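ATP phosphoribosyltransferase regulatory subunit (Bacillus halodurans, PDB 3OD1) is probably required for the first step of histidine biosynthesis, working with the HisG subunit, and may allow histidine to feed back on ATP phosphoribosyltransferase activity. Local coordinates at residues I165-D177 / L236-M249. Numbering follows the deposited sequence.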
loop_
_atom_site.group_PDB
_atom_site.type_symbol
_atom_site.label_atom_id
_atom_site.label_comp_id
_atom_site.label_asym_id
_atom_site.label_seq_id
_atom_site.Cartn_x
_atom_site.Cartn_y
_atom_site.Cartn_z
ATOM N N ILE B 165 16.254 25.746 1.104
ATOM C CA ILE B 165 17.382 24.979 1.612
ATOM C C ILE B 165 18.003 25.688 2.795
ATOM O O ILE B 165 18.371 26.855 2.679
ATOM C CB ILE B 165 18.457 24.823 0.520
ATOM C CG1 ILE B 165 17.847 24.143 -0.706
ATOM C CG2 ILE B 165 19.679 24.071 1.066
ATOM C CD1 ILE B 165 18.795 23.992 -1.858
ATOM N N GLY B 166 18.113 24.983 3.923
ATOM C CA GLY B 166 18.818 25.485 5.093
ATOM C C GLY B 166 20.018 24.624 5.466
ATOM O O GLY B 166 20.374 23.681 4.754
ATOM N N HIS B 167 20.656 24.929 6.587
ATOM C CA HIS B 167 21.772 24.099 7.006
ATOM C C HIS B 167 21.912 24.054 8.527
ATOM O O HIS B 167 22.150 25.073 9.166
ATOM C CB HIS B 167 23.070 24.585 6.355
ATOM C CG HIS B 167 24.175 23.578 6.404
ATOM N ND1 HIS B 167 24.557 22.955 7.572
ATOM C CD2 HIS B 167 24.977 23.084 5.433
ATOM C CE1 HIS B 167 25.548 22.119 7.319
ATOM N NE2 HIS B 167 25.817 22.172 6.027
ATOM N N VAL B 168 21.760 22.863 9.096
ATOM C CA VAL B 168 21.892 22.675 10.536
ATOM C C VAL B 168 23.249 23.159 11.048
ATOM O O VAL B 168 23.344 23.698 12.152
ATOM C CB VAL B 168 21.708 21.193 10.929
ATOM C CG1 VAL B 168 22.186 20.944 12.362
ATOM C CG2 VAL B 168 20.266 20.790 10.772
ATOM N N GLY B 169 24.292 22.957 10.247
ATOM C CA GLY B 169 25.638 23.311 10.654
ATOM C C GLY B 169 25.792 24.819 10.759
ATOM O O GLY B 169 26.407 25.334 11.703
ATOM N N TYR B 170 25.235 25.539 9.791
ATOM C CA TYR B 170 25.311 26.989 9.845
ATOM C C TYR B 170 24.625 27.532 11.105
ATOM O O TYR B 170 25.223 28.294 11.872
ATOM C CB TYR B 170 24.737 27.638 8.586
ATOM C CG TYR B 170 24.874 29.140 8.628
ATOM C CD1 TYR B 170 26.047 29.757 8.208
ATOM C CD2 TYR B 170 23.852 29.940 9.127
ATOM C CE1 TYR B 170 26.196 31.135 8.258
ATOM C CE2 TYR B 170 23.992 31.333 9.186
ATOM C CZ TYR B 170 25.171 31.916 8.748
ATOM O OH TYR B 170 25.328 33.281 8.793
ATOM N N VAL B 171 23.371 27.137 11.311
ATOM C CA VAL B 171 22.606 27.556 12.482
ATOM C C VAL B 171 23.359 27.250 13.776
ATOM O O VAL B 171 23.574 28.136 14.604
ATOM C CB VAL B 171 21.213 26.874 12.528
ATOM C CG1 VAL B 171 20.484 27.224 13.819
ATOM C CG2 VAL B 171 20.384 27.281 11.327
ATOM N N ASN B 172 23.767 25.998 13.953
ATOM C CA ASN B 172 24.457 25.614 15.187
ATOM C C ASN B 172 25.758 26.391 15.414
ATOM O O ASN B 172 26.021 26.846 16.531
ATOM C CB ASN B 172 24.693 24.101 15.249
ATOM C CG ASN B 172 23.392 23.311 15.375
ATOM O OD1 ASN B 172 22.305 23.887 15.450
ATOM N ND2 ASN B 172 23.503 21.986 15.404
ATOM N N ALA B 173 26.563 26.557 14.368
ATOM C CA ALA B 173 27.828 27.292 14.510
ATOM C C ALA B 173 27.596 28.727 14.965
ATOM O O ALA B 173 28.288 29.224 15.860
ATOM C CB ALA B 173 28.629 27.270 13.210
ATOM N N LEU B 174 26.626 29.392 14.349
ATOM C CA LEU B 174 26.325 30.776 14.686
ATOM C C LEU B 174 25.787 30.908 16.105
ATOM O O LEU B 174 26.286 31.716 16.890
ATOM C CB LEU B 174 25.326 31.378 13.696
ATOM C CG LEU B 174 24.901 32.819 14.005
ATOM C CD1 LEU B 174 26.117 33.774 14.078
ATOM C CD2 LEU B 174 23.873 33.312 12.990
ATOM N N LEU B 175 24.764 30.122 16.428
ATOM C CA LEU B 175 24.178 30.164 17.763
ATOM C C LEU B 175 25.241 29.927 18.843
ATOM O O LEU B 175 25.391 30.738 19.757
ATOM C CB LEU B 175 23.044 29.146 17.884
ATOM C CG LEU B 175 21.662 29.720 17.551
ATOM C CD1 LEU B 175 21.769 30.854 16.520
ATOM C CD2 LEU B 175 20.703 28.628 17.120
HETATM N N MSE B 176 25.977 28.821 18.728
HETATM C CA MSE B 176 27.048 28.503 19.677
HETATM C C MSE B 176 28.062 29.627 19.801
HETATM O O MSE B 176 28.383 30.077 20.908
HETATM C CB MSE B 176 27.786 27.228 19.276
HETATM C CG MSE B 176 27.077 25.960 19.687
HETATM SE SE MSE B 176 26.756 25.849 21.608
HETATM C CE MSE B 176 25.356 24.499 21.538
ATOM N N ASP B 177 28.584 30.077 18.668
ATOM C CA ASP B 177 29.660 31.047 18.728
ATOM C C ASP B 177 29.229 32.295 19.485
ATOM O O ASP B 177 30.069 33.009 20.042
ATOM C CB ASP B 177 30.166 31.417 17.341
ATOM C CG ASP B 177 31.500 32.116 17.401
ATOM O OD1 ASP B 177 32.465 31.495 17.894
ATOM O OD2 ASP B 177 31.579 33.279 16.970
ATOM N N LEU B 236 28.174 36.818 9.192
ATOM C CA LEU B 236 27.645 36.588 10.538
ATOM C C LEU B 236 28.461 35.615 11.371
ATOM O O LEU B 236 28.298 35.556 12.588
ATOM C CB LEU B 236 26.200 36.093 10.473
ATOM C CG LEU B 236 25.202 37.108 9.929
ATOM C CD1 LEU B 236 23.801 36.555 10.051
ATOM C CD2 LEU B 236 25.345 38.421 10.695
ATOM N N ILE B 237 29.329 34.850 10.720
ATOM C CA ILE B 237 30.076 33.793 11.393
ATOM C C ILE B 237 31.281 33.406 10.545
ATOM O O ILE B 237 31.160 33.204 9.334
ATOM C CB ILE B 237 29.180 32.550 11.643
ATOM C CG1 ILE B 237 29.965 31.403 12.298
ATOM C CG2 ILE B 237 28.538 32.086 10.345
ATOM C CD1 ILE B 237 30.331 31.648 13.739
ATOM N N GLN B 238 32.444 33.313 11.181
ATOM C CA GLN B 238 33.676 33.004 10.464
ATOM C C GLN B 238 34.446 31.841 11.082
ATOM O O GLN B 238 35.611 31.618 10.756
ATOM C CB GLN B 238 34.571 34.243 10.371
ATOM C CG GLN B 238 34.303 35.113 9.153
ATOM C CD GLN B 238 34.696 34.428 7.858
ATOM O OE1 GLN B 238 34.005 33.526 7.382
ATOM N NE2 GLN B 238 35.815 34.855 7.280
ATOM N N THR B 239 33.797 31.101 11.975
ATOM C CA THR B 239 34.414 29.908 12.538
ATOM C C THR B 239 34.608 28.875 11.437
ATOM O O THR B 239 34.009 28.982 10.370
ATOM C CB THR B 239 33.567 29.306 13.679
ATOM O OG1 THR B 239 32.260 28.965 13.193
ATOM C CG2 THR B 239 33.442 30.301 14.832
ATOM N N GLU B 240 35.451 27.880 11.683
ATOM C CA GLU B 240 35.649 26.820 10.703
ATOM C C GLU B 240 34.324 26.117 10.390
ATOM O O GLU B 240 33.946 25.969 9.226
ATOM C CB GLU B 240 36.677 25.812 11.205
ATOM C CG GLU B 240 37.129 24.824 10.144
ATOM C CD GLU B 240 37.578 23.500 10.738
ATOM O OE1 GLU B 240 38.766 23.142 10.581
ATOM O OE2 GLU B 240 36.737 22.822 11.367
ATOM N N LYS B 241 33.617 25.691 11.435
ATOM C CA LYS B 241 32.337 25.009 11.263
ATOM C C LYS B 241 31.327 25.832 10.454
ATOM O O LYS B 241 30.575 25.287 9.640
ATOM C CB LYS B 241 31.752 24.615 12.620
ATOM C CG LYS B 241 32.527 23.506 13.315
ATOM C CD LYS B 241 31.884 23.110 14.632
ATOM C CE LYS B 241 32.744 22.103 15.381
ATOM N NZ LYS B 241 32.242 21.864 16.764
ATOM N N GLY B 242 31.315 27.141 10.685
ATOM C CA GLY B 242 30.449 28.037 9.946
ATOM C C GLY B 242 30.870 28.179 8.495
ATOM O O GLY B 242 30.032 28.170 7.586
ATOM N N LYS B 243 32.173 28.313 8.267
ATOM C CA LYS B 243 32.686 28.441 6.904
ATOM C C LYS B 243 32.463 27.159 6.099
ATOM O O LYS B 243 32.153 27.211 4.911
ATOM C CB LYS B 243 34.169 28.849 6.900
ATOM C CG LYS B 243 34.379 30.362 6.870
ATOM C CD LYS B 243 35.849 30.753 6.727
ATOM C CE LYS B 243 36.546 30.815 8.076
ATOM N NZ LYS B 243 37.973 31.232 7.950
ATOM N N THR B 244 32.626 26.018 6.763
ATOM C CA THR B 244 32.368 24.715 6.161
ATOM C C THR B 244 30.912 24.556 5.712
ATOM O O THR B 244 30.646 24.158 4.581
ATOM C CB THR B 244 32.704 23.585 7.144
ATOM O OG1 THR B 244 34.105 23.615 7.445
ATOM C CG2 THR B 244 32.339 22.232 6.550
ATOM N N ALA B 245 29.972 24.856 6.602
ATOM C CA ALA B 245 28.547 24.774 6.257
ATOM C C ALA B 245 28.211 25.666 5.067
ATOM O O ALA B 245 27.508 25.250 4.145
ATOM C CB ALA B 245 27.683 25.136 7.451
ATOM N N LEU B 246 28.722 26.892 5.080
ATOM C CA LEU B 246 28.505 27.803 3.966
ATOM C C LEU B 246 29.085 27.222 2.669
ATOM O O LEU B 246 28.505 27.379 1.597
ATOM C CB LEU B 246 29.114 29.176 4.267
ATOM C CG LEU B 246 28.325 30.088 5.214
ATOM C CD1 LEU B 246 29.234 31.094 5.914
ATOM C CD2 LEU B 246 27.204 30.795 4.474
ATOM N N ALA B 247 30.225 26.541 2.774
ATOM C CA ALA B 247 30.879 25.974 1.597
ATOM C C ALA B 247 30.064 24.841 0.998
ATOM O O ALA B 247 30.037 24.657 -0.222
ATOM C CB ALA B 247 32.286 25.484 1.943
ATOM N N GLU B 248 29.408 24.074 1.862
ATOM C CA GLU B 248 28.559 22.985 1.405
ATOM C C GLU B 248 27.333 23.528 0.683
ATOM O O GLU B 248 26.902 22.975 -0.332
ATOM C CB GLU B 248 28.173 22.083 2.572
ATOM C CG GLU B 248 29.364 21.305 3.093
ATOM C CD GLU B 248 29.058 20.531 4.348
ATOM O OE1 GLU B 248 27.983 20.756 4.943
ATOM O OE2 GLU B 248 29.896 19.697 4.742
HETATM N N MSE B 249 26.792 24.630 1.189
HETATM C CA MSE B 249 25.673 25.261 0.515
HETATM C C MSE B 249 26.058 25.826 -0.845
HETATM O O MSE B 249 25.294 25.716 -1.799
HETATM C CB MSE B 249 24.983 26.297 1.405
HETATM C CG MSE B 249 23.734 25.709 2.086
HETATM SE SE MSE B 249 22.923 26.905 3.383
HETATM C CE MSE B 249 24.533 27.398 4.370
#
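NE2 of H167 donates to OE1 of E248 over 2.8 Å, a nearly straight bond (170°) lying in the ring plane and meeting the oxygen almost head-on, with carboxylate and imidazole close to coplanar. At the other ring nitrogen, ND1 accepts from G169 N and caps helix 168-179; the two bonds together fix the rotation of the ring. With CG anti to the backbone N (chi1 -163°), the imidazole reaches helix 240-258, where A245 CB sits over its face in a CH-pi contact, 3.7 Å from the centroid. Replacing the ring by an alanine's methyl is likely to leave E248 OE1 without its histidine donor, G169 N without its capping acceptor and A245 CB without the ring face it packs on. Strand 162-167, inside the large mixed sheet of the synthetase-like core, runs straight into helix 168-179, whose residues 168-177 run antiparallel to residues 240-249 (157°), the two segment axes 8.1 Å apart at closest. The close approach is consistent with small residues at the interface, A173, G242 and A245: A173 CB lies 3.7 Å from G242 N, which also donates to OG1 of T239, the N-cap residue of helix 240-258. Y170 fits as a knob among G242, A245, L246 and M249; its CE1 lies 3.3 Å from I237 CG2, while its hydroxyl is hydrogen-bonded to A233 O. Toward the far end of helix 168-179, I237 CD1 rests 3.6 Å from D177 CB. R216 joins both segments there, salt-bridged to D177 and hydrogen-bonded to L236 O.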